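Local coordinates for putative methyltransferase (Emericella variicolor, PDB 7DMB), which probably transfers methyl groups as a trans-acting methyltransferase of calbistrin biosynthesis and binds S-adenosyl-L-homocysteine, at residues 46-58 with 179-192. Residues are numbered along the deposited sequence; the frame is centred on the assembly and turned at random.
Sequences SQLLHPTRESQSE and WANSLSEVRPLINL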
loop_
_atom_site.group_PDB
_atom_site.type_symbol
_atom_site.label_atom_id
_atom_site.label_comp_id
_atom_site.label_asym_id
_atom_site.label_seq_id
_atom_site.Cartn_x
_atom_site.Cartn_y
_atom_site.Cartn_z
ATOM N N SER A 46 3.433 0.796 -20.181
ATOM C CA SER A 46 4.505 1.708 -19.792
ATOM C C SER A 46 4.119 3.172 -19.966
ATOM O O SER A 46 4.722 4.044 -19.325
ATOM C CB SER A 46 5.770 1.397 -20.595
ATOM O OG SER A 46 5.554 1.593 -21.989
ATOM N N GLN A 47 3.136 3.464 -20.810
ATOM C CA GLN A 47 2.642 4.826 -20.935
ATOM C C GLN A 47 1.579 5.167 -19.897
ATOM O O GLN A 47 1.219 6.342 -19.770
ATOM C CB GLN A 47 2.071 5.062 -22.341
ATOM C CG GLN A 47 3.039 5.760 -23.284
ATOM C CD GLN A 47 4.132 4.828 -23.755
ATOM O OE1 GLN A 47 5.325 5.079 -23.536
ATOM N NE2 GLN A 47 3.732 3.729 -24.394
ATOM N N LEU A 48 1.079 4.183 -19.155
ATOM C CA LEU A 48 -0.087 4.375 -18.301
ATOM C C LEU A 48 0.182 4.141 -16.822
ATOM O O LEU A 48 -0.387 4.850 -15.988
ATOM C CB LEU A 48 -1.217 3.451 -18.770
ATOM C CG LEU A 48 -1.610 3.664 -20.232
ATOM C CD1 LEU A 48 -2.562 2.572 -20.684
ATOM C CD2 LEU A 48 -2.235 5.052 -20.410
ATOM N N LEU A 49 0.999 3.141 -16.479
ATOM C CA LEU A 49 1.404 2.840 -15.106
ATOM C C LEU A 49 2.919 2.652 -15.130
ATOM O O LEU A 49 3.407 1.683 -15.717
ATOM C CB LEU A 49 0.706 1.577 -14.566
ATOM C CG LEU A 49 -0.829 1.431 -14.597
ATOM C CD1 LEU A 49 -1.278 -0.024 -14.330
ATOM C CD2 LEU A 49 -1.500 2.385 -13.605
ATOM N N HIS A 50 3.669 3.578 -14.540
ATOM C CA HIS A 50 5.122 3.471 -14.560
ATOM C C HIS A 50 5.688 4.141 -13.317
ATOM O O HIS A 50 4.972 4.853 -12.599
ATOM C CB HIS A 50 5.712 4.095 -15.833
ATOM C CG HIS A 50 5.434 5.555 -15.972
ATOM N ND1 HIS A 50 6.171 6.519 -15.320
ATOM C CD2 HIS A 50 4.499 6.219 -16.697
ATOM C CE1 HIS A 50 5.699 7.715 -15.630
ATOM N NE2 HIS A 50 4.684 7.560 -16.464
ATOM N N PRO A 51 6.972 3.922 -13.023
ATOM C CA PRO A 51 7.597 4.653 -11.912
ATOM C C PRO A 51 7.671 6.143 -12.209
ATOM O O PRO A 51 7.797 6.566 -13.362
ATOM C CB PRO A 51 9.000 4.034 -11.814
ATOM C CG PRO A 51 8.893 2.689 -12.495
ATOM C CD PRO A 51 7.887 2.915 -13.598
ATOM N N THR A 52 7.576 6.947 -11.149
ATOM C CA THR A 52 7.751 8.382 -11.311
ATOM C C THR A 52 9.220 8.794 -11.347
ATOM O O THR A 52 9.536 9.853 -11.899
ATOM C CB THR A 52 7.016 9.143 -10.200
ATOM O OG1 THR A 52 7.656 8.931 -8.940
ATOM C CG2 THR A 52 5.575 8.682 -10.101
ATOM N N ARG A 53 10.123 7.976 -10.806
ATOM C CA ARG A 53 11.528 8.356 -10.695
ATOM C C ARG A 53 12.350 7.126 -10.324
ATOM O O ARG A 53 11.809 6.076 -9.949
ATOM C CB ARG A 53 11.716 9.467 -9.656
ATOM C CG ARG A 53 11.298 9.011 -8.268
ATOM C CD ARG A 53 11.593 10.003 -7.166
ATOM N NE ARG A 53 11.119 9.467 -5.892
ATOM C CZ ARG A 53 9.848 9.523 -5.506
ATOM N NH1 ARG A 53 8.940 10.097 -6.302
ATOM N NH2 ARG A 53 9.487 9.006 -4.335
ATOM N N GLU A 54 13.672 7.264 -10.464
ATOM C CA GLU A 54 14.604 6.299 -9.892
ATOM C C GLU A 54 14.595 6.464 -8.381
ATOM O O GLU A 54 14.632 7.584 -7.873
ATOM C CB GLU A 54 16.012 6.511 -10.447
ATOM C CG GLU A 54 16.856 5.252 -10.527
ATOM C CD GLU A 54 17.652 4.986 -9.246
ATOM O OE1 GLU A 54 18.383 3.971 -9.194
ATOM O OE2 GLU A 54 17.549 5.788 -8.287
ATOM N N SER A 55 14.519 5.361 -7.652
ATOM C CA SER A 55 14.257 5.460 -6.223
ATOM C C SER A 55 15.219 4.645 -5.368
ATOM O O SER A 55 14.977 4.497 -4.167
ATOM C CB SER A 55 12.816 5.039 -5.933
ATOM O OG SER A 55 12.645 3.658 -6.162
ATOM N N GLN A 56 16.304 4.129 -5.946
ATOM C CA GLN A 56 17.219 3.282 -5.192
ATOM C C GLN A 56 17.877 4.024 -4.032
ATOM O O GLN A 56 18.126 3.423 -2.985
ATOM C CB GLN A 56 18.272 2.698 -6.132
ATOM C CG GLN A 56 17.665 1.749 -7.186
ATOM C CD GLN A 56 16.899 0.577 -6.572
ATOM O OE1 GLN A 56 15.729 0.341 -6.899
ATOM N NE2 GLN A 56 17.561 -0.169 -5.686
ATOM N N SER A 57 18.155 5.318 -4.188
ATOM C CA SER A 57 18.774 6.072 -3.102
ATOM C C SER A 57 17.852 6.162 -1.892
ATOM O O SER A 57 18.260 5.850 -0.767
ATOM C CB SER A 57 19.161 7.472 -3.576
ATOM O OG SER A 57 20.392 7.442 -4.263
ATOM N N GLU A 58 16.609 6.613 -2.094
ATOM C CA GLU A 58 15.714 6.763 -0.949
ATOM C C GLU A 58 15.356 5.412 -0.340
ATOM O O GLU A 58 15.186 5.320 0.880
ATOM C CB GLU A 58 14.448 7.528 -1.347
ATOM C CG GLU A 58 13.542 6.840 -2.362
ATOM C CD GLU A 58 12.538 7.824 -2.978
ATOM O OE1 GLU A 58 12.938 8.588 -3.865
ATOM O OE2 GLU A 58 11.359 7.840 -2.568
ATOM N N TRP A 179 4.106 9.051 0.432
ATOM C CA TRP A 179 5.412 8.635 -0.086
ATOM C C TRP A 179 5.275 7.438 -1.015
ATOM O O TRP A 179 5.834 7.435 -2.113
ATOM C CB TRP A 179 6.393 8.267 1.033
ATOM C CG TRP A 179 7.591 7.460 0.459
ATOM C CD1 TRP A 179 8.693 7.975 -0.168
ATOM C CD2 TRP A 179 7.747 6.028 0.411
ATOM N NE1 TRP A 179 9.534 6.964 -0.572
ATOM C CE2 TRP A 179 8.985 5.761 -0.222
ATOM C CE3 TRP A 179 6.979 4.943 0.873
ATOM C CZ2 TRP A 179 9.465 4.456 -0.423
ATOM C CZ3 TRP A 179 7.470 3.639 0.674
ATOM C CH2 TRP A 179 8.698 3.417 0.032
ATOM N N ALA A 180 4.584 6.384 -0.557
ATOM C CA ALA A 180 4.408 5.180 -1.372
ATOM C C ALA A 180 3.735 5.503 -2.700
ATOM O O ALA A 180 4.168 5.035 -3.760
ATOM C CB ALA A 180 3.597 4.135 -0.604
ATOM N N ASN A 181 2.651 6.280 -2.656
ATOM C CA ASN A 181 1.984 6.684 -3.889
ATOM C C ASN A 181 2.903 7.510 -4.777
ATOM O O ASN A 181 2.746 7.519 -6.002
ATOM C CB ASN A 181 0.723 7.478 -3.560
ATOM C CG ASN A 181 -0.467 6.593 -3.304
ATOM O OD1 ASN A 181 -1.060 6.048 -4.241
ATOM N ND2 ASN A 181 -0.834 6.443 -2.032
ATOM N N SER A 182 3.875 8.203 -4.184
ATOM C CA SER A 182 4.742 9.064 -4.968
ATOM C C SER A 182 5.661 8.279 -5.904
ATOM O O SER A 182 6.250 8.869 -6.818
ATOM C CB SER A 182 5.544 9.961 -4.018
ATOM O OG SER A 182 6.675 9.284 -3.484
ATOM N N LEU A 183 5.774 6.969 -5.726
ATOM C CA LEU A 183 6.636 6.173 -6.587
ATOM C C LEU A 183 5.961 5.761 -7.886
ATOM O O LEU A 183 6.662 5.407 -8.844
ATOM C CB LEU A 183 7.105 4.917 -5.849
ATOM C CG LEU A 183 8.087 5.069 -4.681
ATOM C CD1 LEU A 183 8.353 3.704 -4.042
ATOM C CD2 LEU A 183 9.385 5.712 -5.141
ATOM N N SER A 184 4.630 5.785 -7.942
ATOM C CA SER A 184 3.881 5.268 -9.082
ATOM C C SER A 184 3.208 6.408 -9.824
ATOM O O SER A 184 2.582 7.283 -9.202
ATOM C CB SER A 184 2.803 4.267 -8.645
ATOM O OG SER A 184 3.323 3.185 -7.890
ATOM N N GLU A 185 3.337 6.402 -11.141
ATOM C CA GLU A 185 2.588 7.310 -12.005
ATOM C C GLU A 185 1.369 6.556 -12.537
ATOM O O GLU A 185 1.506 5.676 -13.398
ATOM C CB GLU A 185 3.466 7.824 -13.143
ATOM C CG GLU A 185 2.823 8.942 -13.953
ATOM C CD GLU A 185 2.295 10.053 -13.071
ATOM O OE1 GLU A 185 3.110 10.882 -12.635
ATOM O OE2 GLU A 185 1.071 10.095 -12.803
ATOM N N VAL A 186 0.185 6.865 -12.001
ATOM C CA VAL A 186 -1.049 6.189 -12.400
ATOM C C VAL A 186 -2.043 7.123 -13.077
ATOM O O VAL A 186 -3.102 6.663 -13.513
ATOM C CB VAL A 186 -1.736 5.458 -11.219
ATOM C CG1 VAL A 186 -0.756 4.630 -10.412
ATOM C CG2 VAL A 186 -2.479 6.433 -10.313
ATOM N N ARG A 187 -1.743 8.414 -13.180
ATOM C CA ARG A 187 -2.684 9.393 -13.731
ATOM C C ARG A 187 -2.960 9.211 -15.229
ATOM O O ARG A 187 -4.086 9.482 -15.674
ATOM C CB ARG A 187 -2.178 10.817 -13.457
ATOM C CG ARG A 187 -2.072 11.144 -11.970
ATOM C CD ARG A 187 -1.417 12.493 -11.711
ATOM N NE ARG A 187 0.010 12.466 -12.016
ATOM C CZ ARG A 187 0.778 13.546 -12.076
ATOM N NH1 ARG A 187 0.248 14.743 -11.849
ATOM N NH2 ARG A 187 2.070 13.430 -12.374
ATOM N N PRO A 188 -1.979 8.802 -16.051
ATOM C CA PRO A 188 -2.323 8.511 -17.455
ATOM C C PRO A 188 -3.334 7.386 -17.602
ATOM O O PRO A 188 -4.199 7.472 -18.482
ATOM C CB PRO A 188 -0.973 8.154 -18.091
ATOM C CG PRO A 188 0.036 8.838 -17.231
ATOM C CD PRO A 188 -0.520 8.806 -15.843
ATOM N N LEU A 189 -3.262 6.335 -16.775
ATOM C CA LEU A 189 -4.288 5.294 -16.838
ATOM C C LEU A 189 -5.654 5.849 -16.460
ATOM O O LEU A 189 -6.658 5.585 -17.135
ATOM C CB LEU A 189 -3.949 4.125 -15.918
ATOM C CG LEU A 189 -5.088 3.096 -15.881
ATOM C CD1 LEU A 189 -5.271 2.499 -17.266
ATOM C CD2 LEU A 189 -4.881 1.980 -14.843
ATOM N N ILE A 190 -5.717 6.580 -15.344
ATOM C CA ILE A 190 -6.986 7.146 -14.910
ATOM C C ILE A 190 -7.512 8.107 -15.963
ATOM O O ILE A 190 -8.693 8.070 -16.327
ATOM C CB ILE A 190 -6.821 7.818 -13.536
ATOM C CG1 ILE A 190 -6.392 6.788 -12.482
ATOM C CG2 ILE A 190 -8.108 8.528 -13.116
ATOM C CD1 ILE A 190 -7.410 5.713 -12.215
ATOM N N ASN A 191 -6.634 8.955 -16.501
ATOM C CA ASN A 191 -7.067 9.896 -17.528
ATOM C C ASN A 191 -7.639 9.164 -18.746
ATOM O O ASN A 191 -8.660 9.577 -19.301
ATOM C CB ASN A 191 -5.898 10.804 -17.905
ATOM C CG ASN A 191 -6.270 11.836 -18.947
ATOM O OD1 ASN A 191 -5.845 11.746 -20.092
ATOM N ND2 ASN A 191 -7.067 12.825 -18.551
ATOM N N LEU A 192 -7.015 8.057 -19.157
ATOM C CA LEU A 192 -7.508 7.311 -20.314
ATOM C C LEU A 192 -8.917 6.774 -20.064
ATOM O O LEU A 192 -9.807 6.927 -20.910
ATOM C CB LEU A 192 -6.542 6.174 -20.662
ATOM C CG LEU A 192 -7.031 5.190 -21.737
ATOM C CD1 LEU A 192 -7.426 5.951 -22.985
ATOM C CD2 LEU A 192 -5.970 4.106 -22.071
HETATM O O HOH W 1 9.417 5.945 -9.205
#
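L48 lies over the first turns of helix 187-196: its CB meets CB of L189, CD2 reaches the backbone carbonyl and CB of P188, and CD1 touches CD2 of L192 at 4.0 Å. Its carbonyl oxygen takes a weak hydrogen bond from L189 N. L49 brings CD2 against V186 CB and L189 CD2, where F309 of strand 306-313 also packs. H50 pairs with E185 through both backbone bonds, E185 N to H50 O being the shorter at 2.7 Å. On the face of the sheet that carries both side chains, E185 CB lies over one face of the H50 imidazole, 3.6 Å from the ring centroid, a CH-pi contact. The E185 side chain, bent at chi2 (51°), runs alongside the ring, and its carboxylate meets R187 NE and NH2 side-on while OE2 accepts from R187 N, capping the helix. With P51 and S184 as the adjoining non-hydrogen-bonded pair, 50-51 and 184-185 form a two-stranded antiparallel sheet, separate from the seven-stranded methyltransferase sheet, that ties the N-terminal region to the link between helices 172-181 and 187-196. Just beyond the strand, T52 N donates to L183 O, and OG1, lying between the backbone N and the carbonyl carbon (chi1 69°), donates to S182 O in the carbonyl plane. The extended R53 side chain brings its guanidinium edge to S182 OG, 3.0 Å from NH2 and nearly straight at 175°, with L183 CD2 over one face. S55 CB packs on L183 CD2, 3.6 Å away. R53 grips E58 side-on in a salt bridge, NE to OE1 and NH2 to OE2, and E58 OE2 also receives W179 NE1 at 2.8 Å on its anti lone pair; Y138 binds OE1, so several donors probably stabilise this buried carboxylate's negative charge.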